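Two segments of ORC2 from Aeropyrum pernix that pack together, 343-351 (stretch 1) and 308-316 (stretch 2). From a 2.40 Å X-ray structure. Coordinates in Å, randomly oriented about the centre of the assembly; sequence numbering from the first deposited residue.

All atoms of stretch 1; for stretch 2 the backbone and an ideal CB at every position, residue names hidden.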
# COMPACT_ATOMS: atom_id res chain seq x y z
N THR A 343 11.41 -10.04 35.65
CA THR A 343 10.28 -10.67 36.35
C THR A 343 9.25 -11.35 35.43
O THR A 343 9.03 -12.55 35.57
CB THR A 343 9.62 -9.69 37.40
OG1 THR A 343 9.64 -8.35 36.93
CG2 THR A 343 10.47 -9.61 38.67
N MET A 344 8.65 -10.62 34.50
CA MET A 344 7.65 -11.20 33.60
C MET A 344 8.20 -12.15 32.56
O MET A 344 7.53 -13.11 32.19
CB MET A 344 6.81 -10.13 32.89
CG MET A 344 5.36 -10.58 32.60
SD MET A 344 4.46 -9.58 31.38
CE MET A 344 4.95 -7.86 31.92
N TYR A 345 9.42 -11.90 32.08
CA TYR A 345 9.93 -12.66 30.92
C TYR A 345 11.13 -13.58 31.15
O TYR A 345 11.51 -14.32 30.26
CB TYR A 345 10.19 -11.71 29.73
CG TYR A 345 8.92 -11.15 29.16
CD1 TYR A 345 8.56 -9.83 29.38
CD2 TYR A 345 8.05 -11.96 28.43
CE1 TYR A 345 7.38 -9.33 28.89
CE2 TYR A 345 6.86 -11.47 27.94
CZ TYR A 345 6.53 -10.15 28.16
OH TYR A 345 5.33 -9.64 27.66
N ASN A 346 11.72 -13.51 32.35
CA ASN A 346 12.94 -14.26 32.71
C ASN A 346 14.08 -14.16 31.67
O ASN A 346 14.72 -15.17 31.32
CB ASN A 346 12.64 -15.73 33.10
CG ASN A 346 11.16 -15.96 33.49
OD1 ASN A 346 10.45 -16.71 32.81
ND2 ASN A 346 10.70 -15.30 34.57
N VAL A 347 14.32 -12.95 31.17
CA VAL A 347 15.47 -12.63 30.33
C VAL A 347 16.20 -11.43 30.94
O VAL A 347 15.55 -10.54 31.53
CB VAL A 347 15.08 -12.31 28.84
CG1 VAL A 347 14.63 -13.56 28.09
CG2 VAL A 347 14.02 -11.19 28.75
N LYS A 348 17.53 -11.38 30.84
CA LYS A 348 18.22 -10.22 31.41
C LYS A 348 18.08 -8.96 30.49
O LYS A 348 18.20 -9.07 29.26
CB LYS A 348 19.68 -10.52 31.84
CG LYS A 348 20.61 -10.96 30.72
CD LYS A 348 21.73 -9.93 30.47
CE LYS A 348 22.59 -10.33 29.26
NZ LYS A 348 22.59 -9.29 28.17
N PRO A 349 17.78 -7.80 31.08
CA PRO A 349 17.58 -6.57 30.29
C PRO A 349 18.82 -6.20 29.51
O PRO A 349 19.90 -6.28 30.07
CB PRO A 349 17.26 -5.49 31.35
CG PRO A 349 17.60 -6.08 32.68
CD PRO A 349 17.57 -7.58 32.53
N ARG A 350 18.65 -5.86 28.23
CA ARG A 350 19.73 -5.39 27.38
C ARG A 350 20.22 -4.00 27.79
O ARG A 350 19.46 -3.21 28.38
CB ARG A 350 19.26 -5.35 25.92
CG ARG A 350 18.84 -6.67 25.30
CD ARG A 350 19.93 -7.77 25.27
NE ARG A 350 20.70 -7.77 24.03
CZ ARG A 350 20.51 -8.61 23.01
NH1 ARG A 350 19.55 -9.54 23.05
NH2 ARG A 350 21.29 -8.52 21.92
N GLY A 351 21.48 -3.70 27.52
CA GLY A 351 22.09 -2.44 27.90
C GLY A 351 21.51 -1.25 27.16
O GLY A 351 20.81 -1.40 26.16
N UNK A 308 12.58 -10.40 20.65
CA UNK A 308 11.84 -10.49 21.91
C UNK A 308 11.89 -9.17 22.66
O UNK A 308 10.94 -8.74 23.29
CB UNK A 308 12.40 -11.61 22.79
N UNK A 309 13.04 -8.52 22.54
CA UNK A 309 13.32 -7.36 23.33
C UNK A 309 12.61 -6.12 22.84
O UNK A 309 12.07 -5.38 23.65
CB UNK A 309 14.83 -7.11 23.36
N UNK A 310 12.54 -5.97 21.52
CA UNK A 310 11.64 -4.98 20.91
C UNK A 310 10.20 -5.24 21.29
O UNK A 310 9.48 -4.32 21.62
CB UNK A 310 11.78 -4.99 19.39
N UNK A 311 9.80 -6.50 21.27
CA UNK A 311 8.44 -6.92 21.56
C UNK A 311 8.06 -6.60 23.02
O UNK A 311 6.93 -6.17 23.30
CB UNK A 311 8.29 -8.42 21.28
N UNK A 312 8.99 -6.80 23.95
CA UNK A 312 8.79 -6.41 25.34
C UNK A 312 8.56 -4.88 25.50
O UNK A 312 7.70 -4.45 26.26
CB UNK A 312 10.00 -6.85 26.17
N UNK A 313 9.32 -4.09 24.78
CA UNK A 313 9.22 -2.64 24.81
C UNK A 313 7.93 -2.14 24.16
O UNK A 313 7.23 -1.25 24.71
CB UNK A 313 10.43 -2.02 24.11
N UNK A 314 7.61 -2.73 23.01
CA UNK A 314 6.33 -2.47 22.36
C UNK A 314 5.14 -2.73 23.31
O UNK A 314 4.23 -1.91 23.44
CB UNK A 314 6.20 -3.34 21.11
N UNK A 315 5.17 -3.87 23.97
CA UNK A 315 4.15 -4.24 24.93
C UNK A 315 4.00 -3.19 26.03
O UNK A 315 2.89 -2.77 26.36
CB UNK A 315 4.48 -5.60 25.54
N UNK A 316 5.12 -2.73 26.56
CA UNK A 316 5.09 -1.81 27.67
C UNK A 316 4.53 -0.46 27.26
O UNK A 316 3.72 0.14 27.97
CB UNK A 316 6.49 -1.65 28.26

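All nine positions of stretch 2 are helical, so the pattern is set by which CA-to-CB bonds turn toward the short helix end and loop of stretch 1.

Position 308 points toward stretch 1, but nothing there lies within 5.5 Å of its ideal CB. Many side chains would fit. The residue is Ile308; Ile308 CG2 comes no nearer than 5.1 Å to Val347 CG2, and the side chain makes no contact.

Position 309 is more demanding. Its CB points toward the loop, 4.5 Å from Arg350 CG, and the surroundings are mixed: a Val347 methyl, the carbonyl of Lys348 and the aliphatic stem of Arg350. A flat ring or a medium-sized apolar chain would suit, and a ring with polar edges could meet both characters. The deposited residue is His309, with chi1 at m. One ring face takes Arg350 CG in a CH-pi contact, 3.8 Å from CG to the ring centroid and 15° off the normal. Val347 CG2 lies 3.7 Å from His309 NE2, and Lys348 O lies 3.5 Å from His309 CE1. The ring thus bridges several loop residues through packing, while its ND1 is hydrogen-bonded elsewhere in the structure.

Positions 310 and 311 meet nothing of stretch 1: the first is out of reach, the second points sideways. Stretch 1 sets no rule for either; they are Glu310 and Leu311.

One turn on from 309, position 312 points toward the Tyr345 ring, with CB 4.5 Å from Tyr345 CE1 and Val347 beyond. An aliphatic chain is the natural answer, whether Leu, Ile, Val or Met. It is Ile312. Its CG1 sits over one face of the tyrosine, 3.8 Å from the ring centroid and 3.5 Å from Tyr345 CD1, and its CD1 reaches to 4.2 Å from Val347 CG2, so the side chain touches both neighbours.

Positions 313 and 314 are out of reach and are left free by stretch 1; they hold Ile313 and Leu314.

At 315 the CB again points toward stretch 1, 4.6 Å from Tyr345 OH, with Met344 SD farther out. A long chain could pass the hydroxyl and reach the thioether; a polar end or a flexible apolar one would be plausible. Arg315 does this with chi1 and chi3 at t and chi2 between wells at -134°. Its CD comes 3.4 Å from Tyr345 OH, and Met344 SD lies over one face of the guanidinium, 4.4 Å from Arg315 NE.

Position 316 points sideways, with nothing of stretch 1 within 5.5 Å of its ideal CB, so stretch 1 hardly restricts it. The residue is Leu316, whose end comes nearer, with Leu316 CD2 5.3 Å from Met344 CE, without contact.

Stretch 2 (308-316) IHELIILRL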
# COMPACT_ATOMS: atom_id res chain seq x y z
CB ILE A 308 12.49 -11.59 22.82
CG1 ILE A 308 12.42 -12.96 22.16
CG2 ILE A 308 11.84 -11.65 24.17
CD1 ILE A 308 13.29 -14.00 22.84
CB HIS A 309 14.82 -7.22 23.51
CG HIS A 309 15.31 -8.05 24.66
ND1 HIS A 309 15.33 -7.57 25.96
CD2 HIS A 309 15.68 -9.35 24.73
CE1 HIS A 309 15.74 -8.54 26.77
NE2 HIS A 309 15.96 -9.62 26.05
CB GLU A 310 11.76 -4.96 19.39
CG GLU A 310 13.08 -5.48 18.87
CD GLU A 310 13.52 -4.83 17.59
OE1 GLU A 310 14.08 -5.54 16.76
OE2 GLU A 310 13.32 -3.61 17.42
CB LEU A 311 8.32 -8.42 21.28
CG LEU A 311 7.74 -9.07 20.01
CD1 LEU A 311 7.54 -8.11 18.88
CD2 LEU A 311 8.58 -10.28 19.55
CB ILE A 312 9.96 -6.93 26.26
CG1 ILE A 312 9.87 -8.44 26.41
CG2 ILE A 312 9.87 -6.34 27.64
CD1 ILE A 312 11.23 -9.08 26.47
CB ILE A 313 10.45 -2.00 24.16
CG1 ILE A 313 11.72 -2.48 24.89
CG2 ILE A 313 10.31 -0.48 24.18
CD1 ILE A 313 13.07 -2.28 24.09
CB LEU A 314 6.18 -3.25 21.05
CG LEU A 314 4.93 -2.94 20.21
CD1 LEU A 314 4.84 -1.44 19.96
CD2 LEU A 314 4.94 -3.69 18.85
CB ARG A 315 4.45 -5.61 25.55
CG ARG A 315 3.22 -6.23 26.18
CD ARG A 315 3.45 -6.80 27.54
NE ARG A 315 2.45 -7.82 27.87
CZ ARG A 315 1.45 -7.65 28.73
NH1 ARG A 315 0.61 -8.64 28.96
NH2 ARG A 315 1.28 -6.49 29.38
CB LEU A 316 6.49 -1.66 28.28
CG LEU A 316 7.07 -2.82 29.08
CD1 LEU A 316 8.55 -2.63 29.15
CD2 LEU A 316 6.46 -2.95 30.50
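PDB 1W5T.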